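Local coordinates for protein putative phosphinothricin acetyltransferase YwnH (Bacillus subtilis, PDB 1VHS) that probably inactivates the herbicide and antibiotic phosphinothricin by transferring an acetyl group from acetyl-CoA to its amino group, at residues A[96-99]-A[100-104]; A[108-112]-A[113-117]; A[120-123]-A[124-128]. All blocks are in the same frame, centred on the assembly; numbering follows the deposited sequence.

How the contacts relate
The three contacts follow one another along the chain within the N-acetyltransferase fold, and each marks a turning point of a core element. Contact 1 forms the start of helix 98-109 and contact 2 its exit, their centres about 18 Å apart. Contact 3 lies where strand 117-123, the next element, gives way to helix 127-135. Its centre is about 22 Å from that of contact 2 but only about 15 Å from contact 1, with nearest atoms about 7 Å apart. The beta-alpha-beta unit of strand 82-89, helix 98-109 and strand 117-123 thus brings contacts 1 and 3 back to one end of the sheet, where both hold residues predicted to bind acetyl-CoA.

Contact 1 of 3, residues A[96-99]-A[100-104]; sequences KGVG and SYLLQ
V98 and L102, one helical turn apart, lie side by side and point the same way, V98 CG1 meeting L102 CD1 at 3.3 Å, tighter than a usual carbon contact. With its CG1 anti to the backbone N (chi1 176°), V98 turns that branch to the side of its carbonyl, toward L102. L102 CG sits 3.2 Å from V98 O, and the same oxygen accepts a hydrogen bond from L102 N at 2.9 Å, with a nearly straight N-H...O angle of 170° and the donor close to the C=O axis. L103 N binds G99 O at 3.0 Å one residue on, and Q104 N binds S100 O at 3.1 Å, so regular helical bonding is in place from V98 onward. G97 is the N-cap, and its positive phi of 87°, readily adopted by glycine, swings the chain into the helix. The sequence KGVG completes the R-x-x-G-x-G/A signature of the GNAT fold, whose backbone N-H groups at the start of this helix characteristically hold the pyrophosphate of the cofactor; K96 to S100 are predicted to bind acetyl-CoA here. Outside the turn, V98 packs on I89, and L102 is buried against I87 and I89 of strand 82-89 and A66 and I68 of strand 64-72. On another flank L103 meets L132 and F133 of helix 127-135.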
loop_
_atom_site.group_PDB
_atom_site.type_symbol
_atom_site.label_atom_id
_atom_site.label_comp_id
_atom_site.label_asym_id
_atom_site.label_seq_id
_atom_site.Cartn_x
_atom_site.Cartn_y
_atom_site.Cartn_z
ATOM N N LYS A 96 9.254 13.179 -4.569
ATOM C CA LYS A 96 9.187 13.472 -5.996
ATOM C C LYS A 96 7.741 13.566 -6.477
ATOM O O LYS A 96 7.486 13.795 -7.659
ATOM C CB LYS A 96 9.934 12.401 -6.782
ATOM N N GLY A 97 6.799 13.389 -5.557
ATOM C CA GLY A 97 5.394 13.461 -5.918
ATOM C C GLY A 97 4.832 12.140 -6.408
ATOM O O GLY A 97 3.748 12.095 -6.989
ATOM N N VAL A 98 5.572 11.060 -6.177
ATOM C CA VAL A 98 5.132 9.734 -6.599
ATOM C C VAL A 98 3.864 9.315 -5.848
ATOM O O VAL A 98 2.928 8.780 -6.445
ATOM C CB VAL A 98 6.235 8.679 -6.354
ATOM C CG1 VAL A 98 5.724 7.297 -6.709
ATOM C CG2 VAL A 98 7.462 9.010 -7.189
ATOM N N GLY A 99 3.839 9.571 -4.541
ATOM C CA GLY A 99 2.687 9.208 -3.730
ATOM C C GLY A 99 1.364 9.737 -4.254
ATOM O O GLY A 99 0.380 8.998 -4.344
ATOM N N SER A 100 1.335 11.021 -4.594
ATOM C CA SER A 100 0.127 11.653 -5.109
ATOM C C SER A 100 -0.377 10.966 -6.371
ATOM O O SER A 100 -1.568 10.681 -6.505
ATOM C CB SER A 100 0.399 13.131 -5.408
ATOM O OG SER A 100 -0.684 13.710 -6.106
ATOM N N TYR A 101 0.535 10.706 -7.301
ATOM C CA TYR A 101 0.163 10.056 -8.546
ATOM C C TYR A 101 -0.368 8.647 -8.308
ATOM O O TYR A 101 -1.393 8.261 -8.865
ATOM C CB TYR A 101 1.363 9.991 -9.491
ATOM C CG TYR A 101 1.027 9.342 -10.809
ATOM C CD1 TYR A 101 0.204 9.987 -11.734
ATOM C CD2 TYR A 101 1.494 8.068 -11.119
ATOM C CE1 TYR A 101 -0.146 9.375 -12.932
ATOM C CE2 TYR A 101 1.149 7.446 -12.316
ATOM C CZ TYR A 101 0.330 8.105 -13.216
ATOM O OH TYR A 101 -0.019 7.494 -14.399
ATOM N N LEU A 102 0.334 7.878 -7.481
ATOM C CA LEU A 102 -0.077 6.506 -7.192
ATOM C C LEU A 102 -1.447 6.422 -6.531
ATOM O O LEU A 102 -2.259 5.559 -6.880
ATOM C CB LEU A 102 0.969 5.816 -6.310
ATOM C CG LEU A 102 2.355 5.693 -6.953
ATOM C CD1 LEU A 102 3.345 5.090 -5.967
ATOM C CD2 LEU A 102 2.250 4.827 -8.201
ATOM N N LEU A 103 -1.714 7.306 -5.575
ATOM C CA LEU A 103 -3.012 7.275 -4.907
ATOM C C LEU A 103 -4.108 7.627 -5.900
ATOM O O LEU A 103 -5.159 6.999 -5.916
ATOM C CB LEU A 103 -3.048 8.243 -3.716
ATOM C CG LEU A 103 -4.354 8.253 -2.905
ATOM C CD1 LEU A 103 -4.767 6.828 -2.526
ATOM C CD2 LEU A 103 -4.166 9.102 -1.650
ATOM N N GLN A 104 -3.860 8.628 -6.739
ATOM C CA GLN A 104 -4.849 9.026 -7.733
ATOM C C GLN A 104 -5.184 7.843 -8.640
ATOM O O GLN A 104 -6.351 7.584 -8.920
ATOM C CB GLN A 104 -4.328 10.207 -8.557
ATOM C CG GLN A 104 -5.241 10.617 -9.705
ATOM C CD GLN A 104 -4.666 11.763 -10.518
ATOM O OE1 GLN A 104 -4.553 12.889 -10.032
ATOM N NE2 GLN A 104 -4.289 11.477 -11.763
#

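Contact 2 of 3, residues A[108-112]-A[113-117]; sequences RIAPN and LGIRS
From I109 to L113 the backbone keeps helical or near-helical angles, then turns over at G114, whose phi of 82° is positive. L113 N hydrogen-bonds A110 O at 2.9 Å, from above the carbonyl plane and 61° out of it, with a weak second bond to I109 O. G114 N reaches P111 O at 3.1 Å, again from above the plane. I115 N returns to A110 O at 3.3 Å, a weak bond, so the A110 carbonyl receives two donors. The I115-to-A110 bond enclosing the G114-to-P111 bond, with a left-handed glycine just before I115, defines a Schellman motif, here ending the run that leads out of helix 98-109 of the GNAT core. Its apolar partnership is present too, though loose: I115 CD1 lies 4.3 Å from A110 CB. I109 and L113 make a closer pair. I109 holds CG2 anti to its backbone N, beside its carbonyl, and this methyl touches L113 CD1 at 3.6 Å as the two side chains cross at a slant. L113 CB in turn rests 3.3 Å from A110 O. F70 of strand 64-72 touches I109, A110, L113 and I115, gathering the turn onto the sheet, while Y55 of strand 54-58 meets I109 and L113. L113 O accepts a hydrogen bond from R52 NH2.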
loop_
_atom_site.group_PDB
_atom_site.type_symbol
_atom_site.label_atom_id
_atom_site.label_comp_id
_atom_site.label_asym_id
_atom_site.label_seq_id
_atom_site.Cartn_x
_atom_site.Cartn_y
_atom_site.Cartn_z
ATOM N N ARG A 108 -8.690 5.709 -9.181
ATOM C CA ARG A 108 -9.342 5.607 -10.479
ATOM C C ARG A 108 -9.690 4.140 -10.704
ATOM O O ARG A 108 -10.771 3.800 -11.188
ATOM C CB ARG A 108 -8.397 6.085 -11.591
ATOM C CG ARG A 108 -8.910 5.812 -13.004
ATOM C CD ARG A 108 -7.921 6.279 -14.075
ATOM N NE ARG A 108 -6.676 5.511 -14.085
ATOM C CZ ARG A 108 -6.556 4.266 -14.540
ATOM N NH1 ARG A 108 -5.379 3.656 -14.506
ATOM N NH2 ARG A 108 -7.608 3.628 -15.035
ATOM N N ILE A 109 -8.761 3.274 -10.327
ATOM C CA ILE A 109 -8.918 1.838 -10.498
ATOM C C ILE A 109 -9.930 1.171 -9.570
ATOM O O ILE A 109 -10.750 0.373 -10.016
ATOM C CB ILE A 109 -7.548 1.144 -10.334
ATOM C CG1 ILE A 109 -6.658 1.484 -11.533
ATOM C CG2 ILE A 109 -7.723 -0.360 -10.164
ATOM C CD1 ILE A 109 -5.243 0.919 -11.429
ATOM N N ALA A 110 -9.880 1.513 -8.287
ATOM C CA ALA A 110 -10.752 0.907 -7.276
ATOM C C ALA A 110 -12.220 0.668 -7.645
ATOM O O ALA A 110 -12.729 -0.435 -7.469
ATOM C CB ALA A 110 -10.661 1.706 -5.974
ATOM N N PRO A 111 -12.922 1.697 -8.148
ATOM C CA PRO A 111 -14.330 1.533 -8.520
ATOM C C PRO A 111 -14.558 0.424 -9.541
ATOM O O PRO A 111 -15.560 -0.289 -9.484
ATOM C CB PRO A 111 -14.704 2.908 -9.071
ATOM C CG PRO A 111 -13.833 3.823 -8.287
ATOM C CD PRO A 111 -12.504 3.097 -8.321
ATOM N N ASN A 112 -13.627 0.278 -10.475
ATOM C CA ASN A 112 -13.756 -0.754 -11.494
ATOM C C ASN A 112 -13.471 -2.143 -10.944
ATOM O O ASN A 112 -13.738 -3.143 -11.606
ATOM C CB ASN A 112 -12.836 -0.452 -12.680
ATOM C CG ASN A 112 -13.265 0.785 -13.446
ATOM O OD1 ASN A 112 -12.969 1.914 -13.050
ATOM N ND2 ASN A 112 -13.981 0.578 -14.545
ATOM N N LEU A 113 -12.930 -2.205 -9.728
ATOM C CA LEU A 113 -12.638 -3.482 -9.093
ATOM C C LEU A 113 -13.830 -3.917 -8.243
ATOM O O LEU A 113 -13.814 -4.985 -7.628
ATOM C CB LEU A 113 -11.385 -3.368 -8.215
ATOM C CG LEU A 113 -10.086 -2.996 -8.939
ATOM C CD1 LEU A 113 -8.957 -2.850 -7.928
ATOM C CD2 LEU A 113 -9.750 -4.062 -9.973
ATOM N N GLY A 114 -14.865 -3.083 -8.216
ATOM C CA GLY A 114 -16.046 -3.393 -7.432
ATOM C C GLY A 114 -15.880 -3.029 -5.964
ATOM O O GLY A 114 -16.645 -3.474 -5.111
ATOM N N ILE A 115 -14.879 -2.210 -5.666
ATOM C CA ILE A 115 -14.622 -1.793 -4.291
ATOM C C ILE A 115 -15.474 -0.585 -3.909
ATOM O O ILE A 115 -15.453 0.438 -4.592
ATOM C CB ILE A 115 -13.145 -1.419 -4.106
ATOM C CG1 ILE A 115 -12.269 -2.644 -4.373
ATOM C CG2 ILE A 115 -12.913 -0.888 -2.689
ATOM C CD1 ILE A 115 -10.799 -2.313 -4.543
ATOM N N ARG A 116 -16.224 -0.717 -2.818
ATOM C CA ARG A 116 -17.074 0.364 -2.322
ATOM C C ARG A 116 -16.399 1.131 -1.189
ATOM O O ARG A 116 -16.494 2.356 -1.112
ATOM C CB ARG A 116 -18.414 -0.192 -1.832
ATOM C CG ARG A 116 -19.295 0.846 -1.153
ATOM C CD ARG A 116 -20.716 0.340 -0.962
ATOM N NE ARG A 116 -20.769 -0.910 -0.209
ATOM C CZ ARG A 116 -21.880 -1.614 -0.016
ATOM N NH1 ARG A 116 -21.844 -2.742 0.680
ATOM N NH2 ARG A 116 -23.029 -1.191 -0.527
ATOM N N SER A 117 -15.718 0.407 -0.308
ATOM C CA SER A 117 -15.022 1.029 0.822
ATOM C C SER A 117 -13.552 0.659 0.745
ATOM O O SER A 117 -13.199 -0.518 0.714
ATOM C CB SER A 117 -15.608 0.540 2.157
ATOM O OG SER A 117 -17.002 0.814 2.227
#

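Contact 3 of 3, residues A[120-123]-A[124-128]; sequences AFIF and GHNKP
The H125 imidazole lies alongside F123, its CE1 set 3.2 Å from F123 CB and 3.6 Å from F123 CG. The two side chains point the same way, with ring planes at 26°, but the ring centroids are 5.5 Å apart, so the rings are slid past one another and scarcely overlap; the closest touch is against the CB at the root of the phenyl side chain. H125 takes the less common chi1 of 60°, with CG between its backbone N and carbonyl carbon, which brings the end of the imidazole back alongside F123 CB. The chain here makes a type I beta turn from F123 to N126, closed by N126 N binding F123 O at 3.0 Å with an N-H...O angle of 164°. N126 CB packs 3.9 Å from I122 CG2, the two side chains meeting at a slant. This is the junction of strand 117-123 with helix 127-135 in the GNAT fold, and N126 to P128 are predicted to bind acetyl-CoA. N126 is the N-cap, its OD1 bonding S129 N. A water accepts a hydrogen bond from F123 N at 3.0 Å and a weak one from N126 ND2 at 3.5 Å. H125 NE2 binds R27 O. OD1 accepting S129 N sets the orientation of the buried N126 amide, consistent with ND2 as the donor in two weak bonds, to the water and to M28 O.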
loop_
_atom_site.group_PDB
_atom_site.type_symbol
_atom_site.label_atom_id
_atom_site.label_comp_id
_atom_site.label_asym_id
_atom_site.label_seq_id
_atom_site.Cartn_x
_atom_site.Cartn_y
_atom_site.Cartn_z
ATOM N N ALA A 120 -6.862 2.314 4.339
ATOM C CA ALA A 120 -5.410 2.384 4.317
ATOM C C ALA A 120 -4.899 2.335 5.751
ATOM O O ALA A 120 -5.436 3.012 6.625
ATOM C CB ALA A 120 -4.950 3.688 3.645
ATOM N N PHE A 121 -3.872 1.525 5.987
ATOM C CA PHE A 121 -3.280 1.381 7.318
ATOM C C PHE A 121 -1.979 2.164 7.333
ATOM O O PHE A 121 -1.004 1.787 6.677
ATOM C CB PHE A 121 -3.018 -0.101 7.618
ATOM C CG PHE A 121 -4.272 -0.913 7.796
ATOM C CD1 PHE A 121 -5.247 -0.946 6.804
ATOM C CD2 PHE A 121 -4.485 -1.639 8.966
ATOM C CE1 PHE A 121 -6.417 -1.687 6.971
ATOM C CE2 PHE A 121 -5.653 -2.386 9.145
ATOM C CZ PHE A 121 -6.620 -2.408 8.142
ATOM N N ILE A 122 -1.974 3.258 8.091
ATOM C CA ILE A 122 -0.831 4.151 8.163
ATOM C C ILE A 122 -0.413 4.435 9.596
ATOM O O ILE A 122 -1.250 4.719 10.454
ATOM C CB ILE A 122 -1.175 5.502 7.463
ATOM C CG1 ILE A 122 -1.664 5.232 6.034
ATOM C CG2 ILE A 122 0.035 6.423 7.467
ATOM C CD1 ILE A 122 -2.293 6.443 5.342
ATOM N N PHE A 123 0.886 4.360 9.864
ATOM C CA PHE A 123 1.373 4.649 11.209
ATOM C C PHE A 123 1.005 6.073 11.611
ATOM O O PHE A 123 1.081 6.995 10.799
ATOM C CB PHE A 123 2.885 4.469 11.269
ATOM C CG PHE A 123 3.318 3.038 11.298
ATOM C CD1 PHE A 123 4.441 2.625 10.593
ATOM C CD2 PHE A 123 2.614 2.101 12.049
ATOM C CE1 PHE A 123 4.857 1.298 10.632
ATOM C CE2 PHE A 123 3.023 0.771 12.094
ATOM C CZ PHE A 123 4.146 0.369 11.384
ATOM N N GLY A 124 0.608 6.244 12.870
ATOM C CA GLY A 124 0.216 7.555 13.359
ATOM C C GLY A 124 1.246 8.662 13.208
ATOM O O GLY A 124 0.884 9.837 13.115
ATOM N N HIS A 125 2.526 8.303 13.180
ATOM C CA HIS A 125 3.576 9.308 13.052
ATOM C C HIS A 125 3.941 9.661 11.612
ATOM O O HIS A 125 4.796 10.511 11.385
ATOM C CB HIS A 125 4.836 8.862 13.806
ATOM C CG HIS A 125 5.409 7.566 13.324
ATOM N ND1 HIS A 125 4.716 6.376 13.381
ATOM C CD2 HIS A 125 6.618 7.272 12.787
ATOM C CE1 HIS A 125 5.474 5.404 12.901
ATOM N NE2 HIS A 125 6.632 5.920 12.534
ATOM N N ASN A 126 3.303 9.019 10.638
ATOM C CA ASN A 126 3.597 9.308 9.235
ATOM C C ASN A 126 2.658 10.406 8.750
ATOM O O ASN A 126 1.701 10.147 8.017
ATOM C CB ASN A 126 3.413 8.056 8.373
ATOM C CG ASN A 126 3.932 8.241 6.952
ATOM O OD1 ASN A 126 4.160 9.366 6.497
ATOM N ND2 ASN A 126 4.114 7.135 6.244
ATOM N N LYS A 127 2.945 11.634 9.171
ATOM C CA LYS A 127 2.133 12.794 8.821
ATOM C C LYS A 127 1.962 13.019 7.319
ATOM O O LYS A 127 0.860 13.309 6.853
ATOM C CB LYS A 127 2.723 14.049 9.467
ATOM C CG LYS A 127 2.780 13.996 10.985
ATOM C CD LYS A 127 1.400 13.831 11.589
ATOM C CE LYS A 127 1.460 13.833 13.106
ATOM N NZ LYS A 127 0.106 13.679 13.701
ATOM N N PRO A 128 3.053 12.905 6.543
ATOM C CA PRO A 128 2.974 13.103 5.090
ATOM C C PRO A 128 1.932 12.206 4.422
ATOM O O PRO A 128 1.114 12.678 3.632
ATOM C CB PRO A 128 4.391 12.787 4.626
ATOM C CG PRO A 128 5.218 13.284 5.778
ATOM C CD PRO A 128 4.456 12.744 6.969
HETATM O O HOH W 1 2.774 4.251 7.590
#